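PDB 4EQ3: interferon gamma receptor 1 from Gallus gallus, which probably binds interferon gamma at the cell surface and passes the signal on, the chain here being its extracellular part of two fibronectin type III-like domains. Local coordinates for residues P112-S117 against I123-Y128; P130-V135 against S146-S151; K163-A168 against C175-P180. One frame throughout, in Å; residues are numbered along the deposited sequence.

Contact 1. Residues P112-S117 against I123-Y128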
# COMPACT_ATOMS: atom_id res chain seq x y z
N PRO A 112 1.46 9.48 3.29
CA PRO A 112 1.76 9.23 4.70
C PRO A 112 1.00 10.20 5.60
O PRO A 112 0.55 11.25 5.14
CB PRO A 112 3.25 9.53 4.78
CG PRO A 112 3.49 10.54 3.72
CD PRO A 112 2.57 10.16 2.59
N LYS A 113 0.87 9.85 6.87
CA LYS A 113 0.33 10.75 7.87
C LYS A 113 1.46 11.68 8.29
O LYS A 113 2.56 11.23 8.59
CB LYS A 113 -0.19 9.95 9.06
CG LYS A 113 -0.87 10.77 10.13
CD LYS A 113 -2.09 11.49 9.58
CE LYS A 113 -2.78 12.32 10.67
NZ LYS A 113 -3.97 13.08 10.15
N LEU A 114 1.20 12.98 8.29
CA LEU A 114 2.27 13.94 8.57
C LEU A 114 1.84 14.94 9.62
O LEU A 114 0.86 15.66 9.43
CB LEU A 114 2.65 14.67 7.28
CG LEU A 114 3.91 15.55 7.31
CD1 LEU A 114 4.49 15.73 5.92
CD2 LEU A 114 3.65 16.91 7.97
N ASN A 115 2.58 15.01 10.72
CA ASN A 115 2.32 16.04 11.74
C ASN A 115 3.39 17.12 11.75
O ASN A 115 4.59 16.82 11.68
CB ASN A 115 2.17 15.43 13.14
CG ASN A 115 1.68 16.45 14.16
OD1 ASN A 115 2.31 16.68 15.20
ND2 ASN A 115 0.55 17.10 13.85
N LEU A 116 2.96 18.37 11.87
CA LEU A 116 3.84 19.51 11.77
C LEU A 116 3.79 20.34 13.04
O LEU A 116 2.71 20.79 13.46
CB LEU A 116 3.43 20.39 10.59
CG LEU A 116 4.47 21.32 9.99
CD1 LEU A 116 5.69 20.52 9.56
CD2 LEU A 116 3.89 22.10 8.82
N SER A 117 4.95 20.54 13.66
CA SER A 117 5.07 21.36 14.86
C SER A 117 6.33 22.21 14.75
O SER A 117 7.04 22.14 13.74
CB SER A 117 5.14 20.47 16.11
OG SER A 117 6.23 19.56 16.04
N ILE A 123 11.42 23.80 12.55
CA ILE A 123 10.24 23.02 12.20
C ILE A 123 10.48 21.54 12.43
O ILE A 123 11.55 21.01 12.12
CB ILE A 123 9.83 23.21 10.73
CG1 ILE A 123 9.72 24.69 10.38
CG2 ILE A 123 8.50 22.52 10.48
CD1 ILE A 123 8.53 25.35 10.98
N ILE A 124 9.47 20.87 12.97
CA ILE A 124 9.56 19.47 13.32
C ILE A 124 8.54 18.67 12.53
O ILE A 124 7.32 18.89 12.64
CB ILE A 124 9.30 19.27 14.82
CG1 ILE A 124 10.38 19.98 15.65
CG2 ILE A 124 9.24 17.79 15.17
CD1 ILE A 124 10.08 20.03 17.14
N VAL A 125 9.03 17.72 11.74
CA VAL A 125 8.18 16.89 10.90
C VAL A 125 8.12 15.46 11.39
O VAL A 125 9.14 14.79 11.49
CB VAL A 125 8.68 16.87 9.46
CG1 VAL A 125 7.79 15.97 8.60
CG2 VAL A 125 8.73 18.27 8.91
N ASP A 126 6.92 15.00 11.74
CA ASP A 126 6.73 13.60 12.06
C ASP A 126 5.96 12.97 10.92
O ASP A 126 4.91 13.47 10.51
CB ASP A 126 5.98 13.42 13.38
CG ASP A 126 6.83 13.81 14.60
OD1 ASP A 126 7.78 13.06 14.94
OD2 ASP A 126 6.55 14.87 15.20
N VAL A 127 6.48 11.87 10.40
CA VAL A 127 5.84 11.24 9.26
C VAL A 127 5.86 9.72 9.41
O VAL A 127 6.86 9.16 9.85
CB VAL A 127 6.53 11.66 7.96
CG1 VAL A 127 8.01 11.30 8.01
CG2 VAL A 127 5.83 11.05 6.74
N TYR A 128 4.75 9.08 9.08
CA TYR A 128 4.66 7.62 9.08
C TYR A 128 3.38 7.14 8.39
O TYR A 128 2.53 7.95 8.02
CB TYR A 128 4.75 7.07 10.50
CG TYR A 128 3.44 7.12 11.27
CD1 TYR A 128 2.77 8.32 11.46
CD2 TYR A 128 2.91 5.96 11.83
CE1 TYR A 128 1.58 8.36 12.18
CE2 TYR A 128 1.72 6.00 12.55
CZ TYR A 128 1.06 7.20 12.72
OH TYR A 128 -0.12 7.23 13.42
O HOH W 1 5.50 17.32 14.47
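Lys113 and Tyr128, Asn115 and Asp126, and Ser117 and Ile124 are the hydrogen-bonded pairs of two antiparallel strands, each exchanging two backbone bonds. The straightest runs from Asp126 N to Asn115 O, 3.0 Å at 176°. The last rung is skewed: Ile124 N reaches Ser117 O at 2.8 Å, from 42° above the carbonyl plane.

Mostly polar side chains, with Ile124 among them, suit the partly exposed face that carries these pairs. Ser117 OG, placed by chi1 of 58° between backbone N and carbonyl carbon, lies 3.3 Å from Ile124 CB and binds a water at 2.8 Å. The same water donates to Asp126 OD2, also at 2.8 Å, although more acceptors than protons are in reach; OD1 of Asp126 is hydrogen-bonded to ND2 of Asn176. Lys113 lies alongside Tyr128, its CB 3.9 Å from ring atom CE1.

Leu114, Leu116, Val125 and Val127 fill the other face. Leu116 CD1 touches Val125 CG2 at 3.8 Å and, at one end, Ile123 CG2 at 3.6 Å; at the other Val127 packs on Pro112. Leu114 and Leu116 rest on Val190 of the facing sheet, Ile123 on Ile211. This is the A-B hairpin of a fibronectin type III sandwich.

Contact 2. Residues P130-V135 against S146-S151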
# COMPACT_ATOMS: atom_id res chain seq x y z
N PRO A 130 0.36 4.74 9.32
CA PRO A 130 -0.30 3.89 10.33
C PRO A 130 -0.82 2.59 9.73
O PRO A 130 -0.95 1.58 10.43
CB PRO A 130 -1.47 4.76 10.81
CG PRO A 130 -1.68 5.76 9.73
CD PRO A 130 -0.32 6.04 9.16
N GLU A 131 -1.13 2.57 8.45
CA GLU A 131 -1.63 1.39 7.78
C GLU A 131 -0.64 0.27 7.59
O GLU A 131 -0.99 -0.83 7.42
CB GLU A 131 -2.17 1.74 6.43
CG GLU A 131 -3.03 2.91 6.45
CD GLU A 131 -2.34 4.19 5.96
OE1 GLU A 131 -3.07 4.93 5.31
OE2 GLU A 131 -1.13 4.44 6.22
N PHE A 132 0.63 0.58 7.61
CA PHE A 132 1.62 -0.47 7.36
C PHE A 132 1.51 -1.56 8.41
O PHE A 132 1.35 -1.27 9.60
CB PHE A 132 3.05 0.09 7.30
CG PHE A 132 3.35 0.90 6.07
CD1 PHE A 132 2.42 0.99 5.04
CD2 PHE A 132 4.55 1.57 5.95
CE1 PHE A 132 2.69 1.74 3.92
CE2 PHE A 132 4.83 2.33 4.83
CZ PHE A 132 3.90 2.41 3.81
N PRO A 133 1.57 -2.82 7.99
CA PRO A 133 1.41 -3.90 8.96
C PRO A 133 2.62 -4.02 9.90
O PRO A 133 3.74 -3.68 9.52
CB PRO A 133 1.26 -5.15 8.09
CG PRO A 133 1.95 -4.78 6.79
CD PRO A 133 1.72 -3.31 6.60
N SER A 134 2.36 -4.47 11.12
CA SER A 134 3.40 -4.66 12.12
C SER A 134 4.40 -5.72 11.66
O SER A 134 4.01 -6.76 11.16
CB SER A 134 2.77 -5.09 13.45
OG SER A 134 3.73 -5.67 14.33
N VAL A 135 5.68 -5.45 11.84
CA VAL A 135 6.71 -6.41 11.46
C VAL A 135 6.56 -7.71 12.25
O VAL A 135 6.89 -8.79 11.76
CB VAL A 135 8.13 -5.82 11.66
CG1 VAL A 135 8.73 -6.28 12.99
CG2 VAL A 135 9.02 -6.22 10.50
N SER A 146 13.39 -2.18 6.16
CA SER A 146 14.77 -1.74 6.22
C SER A 146 15.12 -0.83 5.03
O SER A 146 16.17 -0.16 5.03
CB SER A 146 15.73 -2.95 6.28
OG SER A 146 15.94 -3.49 5.00
N GLU A 147 14.24 -0.79 4.03
CA GLU A 147 14.46 0.04 2.84
C GLU A 147 13.44 1.18 2.71
O GLU A 147 13.32 1.80 1.66
CB GLU A 147 14.42 -0.82 1.57
CG GLU A 147 15.48 -1.93 1.52
CD GLU A 147 16.89 -1.40 1.30
OE1 GLU A 147 17.04 -0.23 0.91
OE2 GLU A 147 17.85 -2.18 1.50
N LEU A 148 12.72 1.44 3.78
CA LEU A 148 11.73 2.52 3.77
C LEU A 148 12.38 3.87 4.01
O LEU A 148 13.13 4.04 4.97
CB LEU A 148 10.66 2.28 4.84
CG LEU A 148 9.68 3.44 5.05
CD1 LEU A 148 8.84 3.72 3.80
CD2 LEU A 148 8.79 3.15 6.25
N SER A 149 12.09 4.84 3.15
CA SER A 149 12.48 6.22 3.41
C SER A 149 11.33 7.16 3.07
O SER A 149 10.37 6.78 2.39
CB SER A 149 13.74 6.59 2.61
OG SER A 149 13.50 6.53 1.21
N TYR A 150 11.41 8.40 3.54
CA TYR A 150 10.43 9.40 3.17
C TYR A 150 11.18 10.58 2.60
O TYR A 150 12.24 10.95 3.11
CB TYR A 150 9.58 9.82 4.37
CG TYR A 150 8.62 8.75 4.84
CD1 TYR A 150 8.96 7.87 5.85
CD2 TYR A 150 7.36 8.63 4.26
CE1 TYR A 150 8.09 6.88 6.27
CE2 TYR A 150 6.47 7.65 4.68
CZ TYR A 150 6.85 6.78 5.68
OH TYR A 150 5.98 5.80 6.09
N SER A 151 10.64 11.16 1.53
CA SER A 151 11.16 12.40 1.01
C SER A 151 10.21 13.49 1.46
O SER A 151 8.99 13.30 1.42
CB SER A 151 11.23 12.37 -0.52
OG SER A 151 9.95 12.08 -1.05
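Tyr150 OH, a buried phenol oxygen, touches Phe132 at ring atom CE2, 3.9 Å away, and is hydrogen-bonded to ND1 of His129. That bond gives a hydroxyl of a buried residue a polar partner. The same histidine stacks its ring on that of Phe132, so one residue both satisfies the tyrosine and helps fix the phenylalanine beside it.

Phe132 alone carries the side of segment 130-135. The CA atom of Phe132 and the CA atom of Leu148, the closest CA pair of the two segments, are 11.1 Å apart, and a side chain as long as phenylalanine's can bridge much of that distance. The ring is turned unusually, with chi2 of -6°: CD1 nearly eclipses CA, while CD2 and CE2 lie on the far side of CG and lead toward the strand. Leu148 answers with the tip of one branch. Leu148 CD2, anti to its own CA, meets Phe132 CE2 at 4.3 Å, at the ring edge and near the ring plane.

The place is the elbow of a class II cytokine receptor, where the loop after strand B of the second domain reaches back to the first. Phe132 is edge-to-face with Phe24, which lies in the turn between strands 17-22 and 25-31 of the N-terminal domain.

The Tyr150 phenol reaches out from the strand while the Phe132 ring comes in from the loop. Leu148 and Tyr150 are two residues apart on strand 148-156, and both direct their side chains toward the loop; an aliphatic residue suits the first place, beside the hydrocarbon edge of the phenyl ring, and an aromatic with a polar end suits the second, where its hydroxyl meets His129.

Contact 3. Residues K163-A168 against C175-P180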
# COMPACT_ATOMS: atom_id res chain seq x y z
N LYS A 163 13.27 23.60 -0.62
CA LYS A 163 14.24 22.51 -0.45
C LYS A 163 13.71 21.09 -0.21
O LYS A 163 12.54 20.88 0.11
CB LYS A 163 14.59 23.18 0.89
CG LYS A 163 15.53 24.36 0.74
CD LYS A 163 16.05 24.86 2.08
CE LYS A 163 17.05 26.00 1.88
NZ LYS A 163 17.68 26.44 3.16
N ASN A 164 14.61 20.12 -0.34
CA ASN A 164 14.24 18.72 -0.26
C ASN A 164 15.03 17.98 0.81
O ASN A 164 16.23 18.18 0.97
CB ASN A 164 14.45 18.06 -1.62
CG ASN A 164 13.64 18.72 -2.72
OD1 ASN A 164 12.44 18.95 -2.57
ND2 ASN A 164 14.30 19.05 -3.83
N PHE A 165 14.34 17.11 1.54
CA PHE A 165 14.98 16.34 2.58
C PHE A 165 14.64 14.87 2.46
O PHE A 165 13.65 14.50 1.83
CB PHE A 165 14.57 16.87 3.96
CG PHE A 165 14.93 18.32 4.19
CD1 PHE A 165 16.14 18.66 4.75
CD2 PHE A 165 14.04 19.33 3.83
CE1 PHE A 165 16.47 19.99 4.96
CE2 PHE A 165 14.37 20.66 4.03
CZ PHE A 165 15.58 20.99 4.60
N THR A 166 15.47 14.02 3.05
CA THR A 166 15.18 12.59 3.08
C THR A 166 15.48 12.07 4.47
O THR A 166 16.52 12.38 5.04
CB THR A 166 16.02 11.79 2.06
OG1 THR A 166 15.82 12.33 0.75
CG2 THR A 166 15.59 10.33 2.07
N VAL A 167 14.56 11.29 5.02
CA VAL A 167 14.79 10.65 6.30
C VAL A 167 14.60 9.14 6.15
O VAL A 167 13.73 8.68 5.41
CB VAL A 167 13.87 11.22 7.40
CG1 VAL A 167 12.41 11.00 7.03
CG2 VAL A 167 14.21 10.61 8.75
N ALA A 168 15.43 8.37 6.85
CA ALA A 168 15.36 6.92 6.78
C ALA A 168 15.86 6.27 8.07
O ALA A 168 16.15 6.96 9.04
CB ALA A 168 16.16 6.42 5.57
N CYS A 175 9.29 8.21 11.33
CA CYS A 175 10.39 9.14 11.07
C CYS A 175 10.10 10.52 11.62
O CYS A 175 8.97 10.99 11.60
CB CYS A 175 10.63 9.27 9.57
SG CYS A 175 10.87 7.70 8.73
N ASN A 176 11.16 11.17 12.08
CA ASN A 176 11.07 12.52 12.59
C ASN A 176 12.22 13.35 12.03
O ASN A 176 13.33 12.85 11.86
CB ASN A 176 11.10 12.50 14.12
CG ASN A 176 11.40 13.85 14.71
OD1 ASN A 176 12.52 14.36 14.59
ND2 ASN A 176 10.41 14.44 15.38
N LEU A 177 11.95 14.61 11.72
CA LEU A 177 12.96 15.48 11.14
C LEU A 177 12.83 16.89 11.70
O LEU A 177 11.72 17.41 11.83
CB LEU A 177 12.79 15.51 9.62
CG LEU A 177 13.83 16.21 8.76
CD1 LEU A 177 15.18 15.51 8.90
CD2 LEU A 177 13.38 16.24 7.31
N SER A 178 13.97 17.49 12.05
CA SER A 178 14.00 18.89 12.45
C SER A 178 14.61 19.72 11.33
O SER A 178 15.56 19.29 10.69
CB SER A 178 14.79 19.10 13.74
OG SER A 178 13.96 18.91 14.88
N ILE A 179 14.06 20.90 11.10
CA ILE A 179 14.51 21.72 9.98
C ILE A 179 14.59 23.18 10.38
O ILE A 179 13.65 23.73 10.95
CB ILE A 179 13.59 21.56 8.75
CG1 ILE A 179 13.61 20.10 8.27
CG2 ILE A 179 14.03 22.48 7.63
CD1 ILE A 179 12.75 19.85 7.04
N PRO A 180 15.74 23.81 10.10
CA PRO A 180 15.99 25.23 10.36
C PRO A 180 15.27 26.13 9.36
O PRO A 180 15.26 25.87 8.16
CB PRO A 180 17.50 25.35 10.18
CG PRO A 180 17.84 24.28 9.21
CD PRO A 180 16.93 23.13 9.55
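Ile179 sets its CD1 methyl over one face of the Phe165 ring, 3.6 Å from the centroid and 20° off the ring normal, a CH-pi contact. The methyl is displaced toward the rim on the CD2-CE2 side, and Ile179 CG2, the second branch, reaches Phe165 CZ at 3.7 Å; a beta-branched residue can thus follow the ring along its length. Leu177 comes across the phenylalanine at about a right angle, its CD2 being 3.6 Å from Phe165 CB. At the other end of the contact Val167 straddles Cys175. With CG1 wedged between backbone N and carbonyl carbon (chi1 61°), both Val167 methyls face the cysteine, CG1 at 3.6 Å from Cys175 CB and CG2 at 3.9 Å from it.

The contact is almost wholly between apolar side chains, because the backbones are too far apart to pair: the strand axes come no nearer than 7.1 Å, at 141° between their directions. Each strand instead takes its backbone partners within its own sheet, Val167 from Tyr150 and Leu177 from Val125. The turn between the two strands is fastened by the disulfide of Cys175 with Cys170, which probably helps keep Cys175 beside Val167. Edge strands of opposite sheets are joined here, closing one side of the beta sandwich at the C'-to-E crossover of a fibronectin type III domain.

How the contacts relate
All three contacts lie in the second domain, but they serve different levels of the fold. Contact 1, partly buried, pairs two strands of one sheet through backbone bonds, with a mostly polar outer face; contact 3 joins that sheet to the facing one almost wholly through side chains, at an edge that is only partly buried. Contacts 1 and 3 meet directly, since strands 122-128 and 175-180 are neighbours. Contact 2 is smaller yet fully buried, and it ties the facing sheet to the loop at the domain junction. Tyr150 links the set: its ring packs on Pro112 and Val127 of contact 1 and on Cys175 of contact 3.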